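Local coordinates for nuclear transport factor 2 family protein (Rhodopseudomonas palustris, PDB 3DM8) that is of unknown function but belongs to the SnoaL-like branch of the NTF2 superfamily and is a putative isomerase, at residues Asn32-Ile37 / Leu116-Met121; His4-Phe9 / Leu107-Gln112; Asp42-Phe47 / Asp127-Ala132. All coordinates share one frame; numbering follows the deposited sequence.

Interaction 1: residues Asn32-Ile37 / Leu116-Met121. With CE9 (dodecyl nona ethylene glycol ether), chain B.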
loop_
_atom_site.group_PDB
_atom_site.type_symbol
_atom_site.label_atom_id
_atom_site.label_comp_id
_atom_site.label_asym_id
_atom_site.label_seq_id
_atom_site.Cartn_x
_atom_site.Cartn_y
_atom_site.Cartn_z
ATOM N N ASN A 32 14.662 6.316 -17.642
ATOM C CA ASN A 32 14.715 7.276 -16.528
ATOM C C ASN A 32 13.651 7.033 -15.517
ATOM O O ASN A 32 13.191 7.945 -14.849
ATOM C CB ASN A 32 14.633 8.722 -17.021
ATOM C CG ASN A 32 15.739 9.047 -18.014
ATOM O OD1 ASN A 32 15.500 9.333 -19.227
ATOM N ND2 ASN A 32 16.942 8.903 -17.556
ATOM N N ILE A 33 13.264 5.779 -15.386
ATOM C CA ILE A 33 12.263 5.410 -14.383
ATOM C C ILE A 33 12.555 6.001 -12.998
ATOM O O ILE A 33 13.701 6.035 -12.504
ATOM C CB ILE A 33 12.094 3.886 -14.272
ATOM C CG1 ILE A 33 10.918 3.516 -13.329
ATOM C CG2 ILE A 33 13.432 3.217 -13.809
ATOM C CD1 ILE A 33 10.449 2.094 -13.467
ATOM N N ASP A 34 11.462 6.437 -12.359
ATOM C CA ASP A 34 11.472 6.950 -10.981
ATOM C C ASP A 34 10.779 5.942 -10.097
ATOM O O ASP A 34 9.591 5.747 -10.175
ATOM C CB ASP A 34 10.744 8.286 -10.957
ATOM C CG ASP A 34 10.714 8.954 -9.612
ATOM O OD1 ASP A 34 10.752 8.299 -8.554
ATOM O OD2 ASP A 34 10.606 10.221 -9.654
ATOM N N TRP A 35 11.584 5.233 -9.296
ATOM C CA TRP A 35 11.157 4.014 -8.590
ATOM C C TRP A 35 11.350 4.078 -7.092
ATOM O O TRP A 35 12.350 4.643 -6.579
ATOM C CB TRP A 35 12.019 2.846 -9.125
ATOM C CG TRP A 35 11.996 1.486 -8.464
ATOM C CD1 TRP A 35 12.649 1.097 -7.314
ATOM C CD2 TRP A 35 11.470 0.293 -9.032
ATOM N NE1 TRP A 35 12.474 -0.244 -7.105
ATOM C CE2 TRP A 35 11.761 -0.764 -8.158
ATOM C CE3 TRP A 35 10.771 0.015 -10.193
ATOM C CZ2 TRP A 35 11.381 -2.062 -8.428
ATOM C CZ3 TRP A 35 10.334 -1.248 -10.432
ATOM C CH2 TRP A 35 10.621 -2.287 -9.573
ATOM N N ALA A 36 10.393 3.507 -6.356
ATOM C CA ALA A 36 10.637 3.277 -4.895
ATOM C C ALA A 36 9.824 2.163 -4.342
ATOM O O ALA A 36 8.618 2.048 -4.578
ATOM C CB ALA A 36 10.417 4.599 -4.037
ATOM N N ILE A 37 10.481 1.337 -3.538
ATOM C CA ILE A 37 9.769 0.350 -2.746
ATOM C C ILE A 37 10.074 0.647 -1.314
ATOM O O ILE A 37 11.215 0.672 -0.951
ATOM C CB ILE A 37 10.199 -1.114 -3.022
ATOM C CG1 ILE A 37 10.012 -1.511 -4.463
ATOM C CG2 ILE A 37 9.403 -2.097 -2.099
ATOM C CD1 ILE A 37 10.781 -2.829 -4.774
ATOM N N LEU A 116 7.243 1.703 -18.352
ATOM C CA LEU A 116 7.072 2.048 -16.914
ATOM C C LEU A 116 8.000 3.191 -16.555
ATOM O O LEU A 116 9.217 3.063 -16.610
ATOM C CB LEU A 116 7.362 0.845 -16.026
ATOM C CG LEU A 116 7.152 1.017 -14.517
ATOM C CD1 LEU A 116 5.621 1.190 -14.267
ATOM C CD2 LEU A 116 7.734 -0.128 -13.758
ATOM N N THR A 117 7.408 4.307 -16.151
ATOM C CA THR A 117 8.134 5.555 -15.845
ATOM C C THR A 117 8.157 5.912 -14.369
ATOM O O THR A 117 9.014 6.631 -13.892
ATOM C CB THR A 117 7.581 6.744 -16.646
ATOM O OG1 THR A 117 6.177 6.911 -16.364
ATOM C CG2 THR A 117 7.854 6.545 -18.145
ATOM N N ASN A 118 7.207 5.377 -13.648
ATOM C CA ASN A 118 7.086 5.624 -12.211
ATOM C C ASN A 118 6.459 4.407 -11.517
ATOM O O ASN A 118 5.415 3.884 -11.939
ATOM C CB ASN A 118 6.279 6.905 -11.952
ATOM C CG ASN A 118 6.458 7.438 -10.528
ATOM O OD1 ASN A 118 6.044 6.804 -9.558
ATOM N ND2 ASN A 118 7.139 8.562 -10.407
ATOM N N LEU A 119 7.114 3.976 -10.431
ATOM C CA LEU A 119 6.587 2.952 -9.562
ATOM C C LEU A 119 6.794 3.279 -8.111
ATOM O O LEU A 119 7.877 3.763 -7.698
ATOM C CB LEU A 119 7.229 1.586 -9.909
ATOM C CG LEU A 119 6.797 0.380 -9.090
ATOM C CD1 LEU A 119 6.812 -0.903 -9.964
ATOM C CD2 LEU A 119 7.645 0.115 -7.765
ATOM N N ARG A 120 5.735 3.045 -7.343
ATOM C CA ARG A 120 5.768 3.180 -5.894
ATOM C C ARG A 120 5.070 1.979 -5.299
ATOM O O ARG A 120 3.975 1.584 -5.735
ATOM C CB ARG A 120 5.056 4.451 -5.429
ATOM C CG ARG A 120 5.728 5.770 -5.793
ATOM C CD ARG A 120 7.082 5.896 -5.131
ATOM N NE ARG A 120 7.674 7.212 -5.316
ATOM C CZ ARG A 120 8.449 7.529 -6.348
ATOM N NH1 ARG A 120 8.969 8.717 -6.452
ATOM N NH2 ARG A 120 8.722 6.628 -7.245
ATOM N N MET A 121 5.760 1.341 -4.387
ATOM C CA MET A 121 5.236 0.181 -3.693
ATOM C C MET A 121 5.316 0.323 -2.200
ATOM O O MET A 121 6.338 0.643 -1.668
ATOM C CB MET A 121 5.977 -1.083 -4.106
ATOM C CG MET A 121 5.496 -2.257 -3.328
ATOM S SD MET A 121 6.358 -3.785 -3.640
ATOM C CE MET A 121 5.633 -3.920 -5.266
HETATM C C29 CE9 B . 16.474 14.219 -5.285
HETATM C C30 CE9 B . 15.961 12.780 -5.324
HETATM O O31 CE9 B . 15.062 12.638 -6.422
HETATM C C32 CE9 B . 14.529 11.325 -6.554
HETATM C C33 CE9 B . 13.541 11.325 -7.704
HETATM O O34 CE9 B . 14.243 11.626 -8.902
HETATM C C35 CE9 B . 13.578 12.629 -9.653
HETATM C C36 CE9 B . 13.888 12.443 -11.122
HETATM O O37 CE9 B . 14.934 13.344 -11.466
HETATM C C38 CE9 B . 14.524 14.700 -11.369
HETATM C C39 CE9 B . 15.552 15.481 -10.567
HETATM O OXT CE9 B . 15.906 16.639 -11.329
HETATM O O HOH W 1 10.163 9.091 -14.806
#

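Interaction 2: residues His4-Phe9 / Leu107-Gln112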
loop_
_atom_site.group_PDB
_atom_site.type_symbol
_atom_site.label_atom_id
_atom_site.label_comp_id
_atom_site.label_asym_id
_atom_site.label_seq_id
_atom_site.Cartn_x
_atom_site.Cartn_y
_atom_site.Cartn_z
ATOM N N HIS A 4 -3.456 -3.660 -21.301
ATOM C CA HIS A 4 -2.866 -2.670 -20.424
ATOM C C HIS A 4 -1.393 -2.992 -20.137
ATOM O O HIS A 4 -1.016 -4.128 -19.926
ATOM C CB HIS A 4 -3.682 -2.556 -19.143
ATOM C CG HIS A 4 -3.466 -1.271 -18.416
ATOM N ND1 HIS A 4 -2.350 -1.042 -17.658
ATOM C CD2 HIS A 4 -4.207 -0.136 -18.350
ATOM C CE1 HIS A 4 -2.405 0.177 -17.148
ATOM N NE2 HIS A 4 -3.535 0.744 -17.543
ATOM N N SER A 5 -0.598 -1.932 -20.117
ATOM C CA SER A 5 0.839 -1.986 -19.826
ATOM C C SER A 5 1.131 -2.620 -18.496
ATOM O O SER A 5 2.225 -3.164 -18.288
ATOM C CB SER A 5 1.466 -0.584 -19.895
ATOM O OG SER A 5 1.480 -0.119 -21.255
ATOM N N LEU A 6 0.172 -2.554 -17.591
ATOM C CA LEU A 6 0.391 -3.167 -16.251
ATOM C C LEU A 6 0.576 -4.701 -16.394
ATOM O O LEU A 6 1.446 -5.331 -15.770
ATOM C CB LEU A 6 -0.778 -2.870 -15.332
ATOM C CG LEU A 6 -0.722 -3.546 -13.960
ATOM C CD1 LEU A 6 0.491 -3.016 -13.170
ATOM C CD2 LEU A 6 -2.070 -3.454 -13.162
ATOM N N TRP A 7 -0.268 -5.272 -17.234
ATOM C CA TRP A 7 -0.240 -6.730 -17.481
ATOM C C TRP A 7 1.065 -7.148 -18.185
ATOM O O TRP A 7 1.653 -8.224 -17.911
ATOM C CB TRP A 7 -1.498 -7.212 -18.229
ATOM C CG TRP A 7 -2.791 -6.699 -17.587
ATOM C CD1 TRP A 7 -3.803 -6.051 -18.205
ATOM C CD2 TRP A 7 -3.150 -6.779 -16.209
ATOM N NE1 TRP A 7 -4.797 -5.738 -17.296
ATOM C CE2 TRP A 7 -4.403 -6.152 -16.060
ATOM C CE3 TRP A 7 -2.523 -7.302 -15.082
ATOM C CZ2 TRP A 7 -5.050 -6.056 -14.832
ATOM C CZ3 TRP A 7 -3.179 -7.221 -13.855
ATOM C CH2 TRP A 7 -4.423 -6.615 -13.744
ATOM N N ARG A 8 1.502 -6.303 -19.101
ATOM C CA ARG A 8 2.759 -6.547 -19.838
ATOM C C ARG A 8 3.952 -6.495 -18.894
ATOM O O ARG A 8 4.885 -7.318 -18.959
ATOM C CB ARG A 8 2.932 -5.579 -20.999
ATOM C CG ARG A 8 1.874 -5.680 -22.052
ATOM C CD ARG A 8 2.157 -4.739 -23.194
ATOM N NE ARG A 8 2.412 -3.386 -22.718
ATOM C CZ ARG A 8 3.561 -2.730 -22.887
ATOM N NH1 ARG A 8 4.563 -3.291 -23.545
ATOM N NH2 ARG A 8 3.688 -1.505 -22.421
ATOM N N PHE A 9 3.900 -5.525 -17.988
ATOM C CA PHE A 9 4.947 -5.372 -16.981
ATOM C C PHE A 9 4.940 -6.556 -16.038
ATOM O O PHE A 9 5.975 -7.097 -15.686
ATOM C CB PHE A 9 4.756 -4.065 -16.195
ATOM C CG PHE A 9 5.586 -3.967 -14.975
ATOM C CD1 PHE A 9 6.952 -3.875 -15.047
ATOM C CD2 PHE A 9 4.990 -3.882 -13.746
ATOM C CE1 PHE A 9 7.726 -3.794 -13.906
ATOM C CE2 PHE A 9 5.774 -3.765 -12.597
ATOM C CZ PHE A 9 7.138 -3.747 -12.689
ATOM N N LEU A 107 0.710 -1.293 -5.176
ATOM C CA LEU A 107 1.554 -0.832 -6.291
ATOM C C LEU A 107 0.841 0.295 -7.053
ATOM O O LEU A 107 -0.303 0.154 -7.440
ATOM C CB LEU A 107 1.770 -2.059 -7.218
ATOM C CG LEU A 107 2.543 -1.888 -8.491
ATOM C CD1 LEU A 107 4.008 -1.700 -8.089
ATOM C CD2 LEU A 107 2.355 -3.127 -9.367
ATOM N N PHE A 108 1.525 1.420 -7.229
ATOM C CA PHE A 108 1.087 2.498 -8.082
ATOM C C PHE A 108 2.062 2.704 -9.189
ATOM O O PHE A 108 3.262 2.897 -8.934
ATOM C CB PHE A 108 0.935 3.808 -7.291
ATOM C CG PHE A 108 -0.101 3.735 -6.181
ATOM C CD1 PHE A 108 0.143 3.015 -5.024
ATOM C CD2 PHE A 108 -1.294 4.382 -6.325
ATOM C CE1 PHE A 108 -0.824 2.951 -4.030
ATOM C CE2 PHE A 108 -2.268 4.298 -5.338
ATOM C CZ PHE A 108 -1.989 3.578 -4.186
ATOM N N THR A 109 1.558 2.648 -10.432
ATOM C CA THR A 109 2.414 2.722 -11.601
ATOM C C THR A 109 1.937 3.776 -12.602
ATOM O O THR A 109 0.760 4.049 -12.738
ATOM C CB THR A 109 2.439 1.355 -12.350
ATOM O OG1 THR A 109 1.122 0.926 -12.546
ATOM C CG2 THR A 109 3.093 0.281 -11.521
ATOM N N GLN A 110 2.905 4.368 -13.256
ATOM C CA GLN A 110 2.673 5.278 -14.345
ATOM C C GLN A 110 3.459 4.787 -15.562
ATOM O O GLN A 110 4.565 4.249 -15.427
ATOM C CB GLN A 110 3.143 6.710 -13.965
ATOM C CG GLN A 110 2.442 7.365 -12.752
ATOM C CD GLN A 110 1.032 7.882 -12.995
ATOM O OE1 GLN A 110 0.624 8.214 -14.138
ATOM N NE2 GLN A 110 0.271 7.997 -11.901
ATOM N N PHE A 111 2.882 4.993 -16.742
ATOM C CA PHE A 111 3.485 4.582 -17.993
ATOM C C PHE A 111 3.445 5.699 -19.022
ATOM O O PHE A 111 2.570 6.578 -19.003
ATOM C CB PHE A 111 2.761 3.377 -18.589
ATOM C CG PHE A 111 2.667 2.204 -17.686
ATOM C CD1 PHE A 111 1.629 2.090 -16.764
ATOM C CD2 PHE A 111 3.592 1.172 -17.792
ATOM C CE1 PHE A 111 1.537 1.000 -15.922
ATOM C CE2 PHE A 111 3.514 0.071 -16.918
ATOM C CZ PHE A 111 2.521 -0.003 -15.994
ATOM N N GLN A 112 4.412 5.629 -19.921
ATOM C CA GLN A 112 4.464 6.520 -21.051
ATOM C C GLN A 112 5.035 5.756 -22.208
ATOM O O GLN A 112 6.096 5.137 -22.115
ATOM C CB GLN A 112 5.313 7.736 -20.738
ATOM C CG GLN A 112 4.729 8.623 -19.687
#

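Interaction 3: residues Asp42-Phe47 / Asp127-Ala132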
loop_
_atom_site.group_PDB
_atom_site.type_symbol
_atom_site.label_atom_id
_atom_site.label_comp_id
_atom_site.label_asym_id
_atom_site.label_seq_id
_atom_site.Cartn_x
_atom_site.Cartn_y
_atom_site.Cartn_z
ATOM N N ASP A 42 17.997 -2.377 5.598
ATOM C CA ASP A 42 19.003 -3.097 6.400
ATOM C C ASP A 42 18.821 -4.588 6.257
ATOM O O ASP A 42 19.788 -5.359 6.294
ATOM C CB ASP A 42 18.941 -2.734 7.887
ATOM C CG ASP A 42 19.368 -1.326 8.157
ATOM O OD1 ASP A 42 19.906 -0.670 7.237
ATOM O OD2 ASP A 42 19.146 -0.882 9.296
ATOM N N MET A 43 17.582 -4.993 6.115
ATOM C CA MET A 43 17.263 -6.385 5.883
ATOM C C MET A 43 17.221 -6.730 4.406
ATOM O O MET A 43 17.700 -7.784 3.992
ATOM C CB MET A 43 15.927 -6.762 6.464
ATOM C CG MET A 43 15.826 -8.250 6.484
ATOM S SD MET A 43 14.586 -8.821 7.587
ATOM C CE MET A 43 14.316 -10.499 7.002
ATOM N N PHE A 44 16.613 -5.833 3.631
ATOM C CA PHE A 44 16.415 -6.040 2.178
ATOM C C PHE A 44 17.075 -4.922 1.366
ATOM O O PHE A 44 16.456 -3.893 1.097
ATOM C CB PHE A 44 14.934 -6.123 1.842
ATOM C CG PHE A 44 14.165 -7.077 2.698
ATOM C CD1 PHE A 44 13.357 -6.608 3.723
ATOM C CD2 PHE A 44 14.227 -8.422 2.473
ATOM C CE1 PHE A 44 12.629 -7.504 4.513
ATOM C CE2 PHE A 44 13.520 -9.318 3.277
ATOM C CZ PHE A 44 12.725 -8.864 4.273
ATOM N N PRO A 45 18.349 -5.113 0.960
ATOM C CA PRO A 45 19.085 -3.984 0.420
ATOM C C PRO A 45 18.534 -3.495 -0.915
ATOM O O PRO A 45 18.843 -2.380 -1.365
ATOM C CB PRO A 45 20.499 -4.537 0.209
ATOM C CG PRO A 45 20.559 -5.792 0.922
ATOM C CD PRO A 45 19.206 -6.273 1.238
ATOM N N PHE A 46 17.704 -4.342 -1.494
ATOM C CA PHE A 46 17.072 -4.045 -2.766
ATOM C C PHE A 46 15.847 -3.128 -2.657
ATOM O O PHE A 46 15.314 -2.650 -3.675
ATOM C CB PHE A 46 16.771 -5.320 -3.535
ATOM C CG PHE A 46 16.044 -6.349 -2.754
ATOM C CD1 PHE A 46 16.704 -7.482 -2.297
ATOM C CD2 PHE A 46 14.720 -6.207 -2.470
ATOM C CE1 PHE A 46 16.041 -8.434 -1.562
ATOM C CE2 PHE A 46 14.039 -7.197 -1.770
ATOM C CZ PHE A 46 14.726 -8.305 -1.315
ATOM N N PHE A 47 15.475 -2.799 -1.424
ATOM C CA PHE A 47 14.435 -1.785 -1.190
ATOM C C PHE A 47 14.988 -0.365 -1.344
ATOM O O PHE A 47 16.209 -0.123 -1.488
ATOM C CB PHE A 47 13.724 -1.991 0.145
ATOM C CG PHE A 47 12.789 -3.204 0.177
ATOM C CD1 PHE A 47 12.339 -3.791 -0.977
ATOM C CD2 PHE A 47 12.381 -3.732 1.387
ATOM C CE1 PHE A 47 11.503 -4.903 -0.922
ATOM C CE2 PHE A 47 11.526 -4.829 1.436
ATOM C CZ PHE A 47 11.081 -5.383 0.285
ATOM N N ASP A 127 5.024 -7.577 8.857
ATOM C CA ASP A 127 4.631 -8.973 8.658
ATOM C C ASP A 127 5.713 -9.680 7.867
ATOM O O ASP A 127 6.106 -10.821 8.184
ATOM C CB ASP A 127 3.299 -9.081 7.941
ATOM C CG ASP A 127 2.768 -10.470 7.942
ATOM O OD1 ASP A 127 2.400 -10.946 6.870
ATOM O OD2 ASP A 127 2.706 -11.084 9.013
ATOM N N LEU A 128 6.285 -8.960 6.903
ATOM C CA LEU A 128 7.352 -9.545 6.047
ATOM C C LEU A 128 8.557 -9.882 6.914
ATOM O O LEU A 128 9.112 -10.991 6.857
ATOM C CB LEU A 128 7.790 -8.599 4.902
ATOM C CG LEU A 128 9.031 -8.891 4.064
ATOM C CD1 LEU A 128 9.056 -10.300 3.435
ATOM C CD2 LEU A 128 9.293 -7.801 2.952
ATOM N N VAL A 129 8.964 -8.929 7.742
ATOM C CA VAL A 129 10.194 -9.092 8.564
ATOM C C VAL A 129 9.961 -10.228 9.543
ATOM O O VAL A 129 10.842 -11.050 9.780
ATOM C CB VAL A 129 10.649 -7.786 9.327
ATOM C CG1 VAL A 129 11.622 -8.142 10.476
ATOM C CG2 VAL A 129 11.276 -6.756 8.376
ATOM N N GLU A 130 8.772 -10.269 10.131
ATOM C CA GLU A 130 8.467 -11.322 11.092
ATOM C C GLU A 130 8.555 -12.697 10.479
ATOM O O GLU A 130 9.113 -13.662 11.074
ATOM C CB GLU A 130 7.099 -11.149 11.722
ATOM C CG GLU A 130 7.085 -10.024 12.735
ATOM C CD GLU A 130 6.367 -10.373 14.031
ATOM O OE1 GLU A 130 5.310 -11.057 13.981
ATOM O OE2 GLU A 130 6.851 -9.925 15.104
ATOM N N GLN A 131 7.990 -12.805 9.287
ATOM C CA GLN A 131 7.991 -14.097 8.580
ATOM C C GLN A 131 9.392 -14.515 8.195
ATOM O O GLN A 131 9.755 -15.705 8.302
ATOM C CB GLN A 131 7.137 -14.032 7.320
ATOM C CG GLN A 131 5.668 -14.009 7.529
ATOM C CD GLN A 131 4.973 -13.932 6.182
ATOM O OE1 GLN A 131 4.853 -14.939 5.466
ATOM N NE2 GLN A 131 4.539 -12.734 5.812
ATOM N N ALA A 132 10.202 -13.541 7.793
ATOM C CA ALA A 132 11.584 -13.828 7.352
ATOM C C ALA A 132 12.470 -14.278 8.531
ATOM O O ALA A 132 13.345 -15.160 8.378
ATOM C CB ALA A 132 12.203 -12.604 6.627
#

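Interaction 1: residues Asn32-Ile37 / Leu116-Met121
Strands 33-37 and 116-121 run parallel, 14° apart, and form the parallel pair of the mixed NTF2-type sheet. Four backbone bonds join them. Asp-34 N gives a nearly straight bond (171°) to Thr-117 O at 2.9 Å, and Leu-119 N returns one to Asp-34 O. Ala-36 N then donates to Leu-119 O, and Met-121 N to Ala-36 O at 3.0 Å. A water donates to both Asn-32 O and Thr-117 O.

Arg-120, bent at chi2 (-63°), lays its guanidinium back along the sheet with Ala-36 CB over one face. In a salt bridge, Arg-120 NH1 (2.8 Å) and Arg-120 NH2 (2.9 Å) both grip Asp-34 OD1, from above the carboxylate plane. Arg-120 NH2 also donates to Leu-119 O at 3.0 Å, so that carbonyl takes two donors. This charge pairing would probably favour an ionised Asp-34. Asp-34 OD2 lies 3.7 Å from C33 of the detergent CE9.

On the other face, Leu-119 CD2 sits over the six-membered ring of Trp-35 in a CH-pi contact. Strand 48-51 flanks 33-37, and strand 100-112 flanks 116-121. Helix 53-66 packs on Ile-33 and Trp-35, while Met-87 of the second subunit packs on Arg-120.

Interaction 2: residues His4-Phe9 / Leu107-Gln112
Phe-111 has CG anti to the carbonyl carbon (chi1 -56°), and its ring meets the first turn of helix 5-19. Leu-6 has CG anti to the backbone N, which sends CD1 to the strand. This is the N-terminal helix of the alpha+beta NTF2-like fold, packed across the sheet at strand 107-112. The two short axes cross at 106° and come within 10.0 Å.

The ring of Phe-111 carries most of the contact. Ser-5 CB lies over one face, offset toward the rim, in a CH-pi contact 3.6 Å from the centroid of the Phe-111 ring. Phe-9 CB is at the ring edge, near its plane, 4.4 Å from Phe-111 CE2. Phe-111 CZ comes 3.8 Å from Leu-6 N. An alanine in place of Phe-111 would probably loosen the start of the helix, because the ring under Ser-5 and beside Phe-9 would be lost.

Earlier in the strand, Leu-6 CD1 touches Leu-107 CD2 at 4.2 Å, and the Leu-6 side chain crosses that of Thr-109 at about a right angle. Thr-109 OG1 is hydrogen-bonded to Ala-84 O. Leu-116 packs against Phe-9, Thr-109 and Phe-111 from the adjoining strand.

His-4 is the N-cap. Its NE2 is hydrogen-bonded to Gly-80 O, which leaves ND1 as the acceptor at the helix start. Leu-6 N donates to His-4 ND1 at 2.9 Å and 163°, close to the imidazole plane.

Interaction 3: residues Asp42-Phe47 / Asp127-Ala132
The loop that joins strands 33-38 and 48-51 packs here against the C-terminal helix 125-133 of the NTF2-like fold. The loop contains a type I beta turn from Phe-44 to Phe-47, closed by a bond from Phe-47 N to Phe-44 O at 2.9 Å. No hydrogen bond passes between the two segments. The contact is apolar and uses Met-43, Phe-44 and Phe-47 against Leu-128, Val-129 and Ala-132.

Leu-128 is the main helix residue. Its CG is anti to the backbone N (chi1 169°), and the branch reaches tip to tip toward two phenyl rings. Leu-128 CD2 lies 3.7 Å from Phe-44 CE1. Leu-128 CD2 also lies 4.0 Å from Phe-47 CE2, at the ring edge and near the ring plane. One methyl thus touches the first and last phenyl rings of the turn. Within the loop, Phe-44 CB lies over a face of the Phe-47 ring, offset toward the rim.

Val-129 CG2 comes to the edge of the Phe-44 ring, 4.2 Å from Phe-44 CE1. Ala-132 CB is also near the plane of that ring, 4.4 Å from Phe-44 CZ. Met-43 CG covers one face of the Phe-44 ring, over its centre.

Around the contact, Leu-128 also packs on Ile-101 and Val-103 of strand 100-112. Val-129 touches Pro-40 and, across the dimer, Phe-126 of the second subunit.

Met-43 is extended beyond CG (chi2 161°). Its thioether crosses Val-129 obliquely, with Met-43 SD 4.0 Å from Val-129 CG2.

Overall arrangement
Interaction 1 is the link between the other two. Its centre lies about 10 Å from that of interaction 2, and strands 115-123 and 100-112, one from each, are neighbours in the sheet. Arg-120 O and Phe-108 N, 2.9 Å apart, probably form a hydrogen bond, and Leu-119 CD1 packs on Leu-107 CD1. Interaction 3 is farther off, its centre about 20 Å from that of interaction 1. They still touch, with Ile-37 CG2 3.6 Å from Phe-47 CD1. Interactions 2 and 3 lie on opposite sides of the chain's centre, their nearest atoms about 11 Å apart. The detergent CE9 lies by Asp-34 of interaction 1 and marks no established active site.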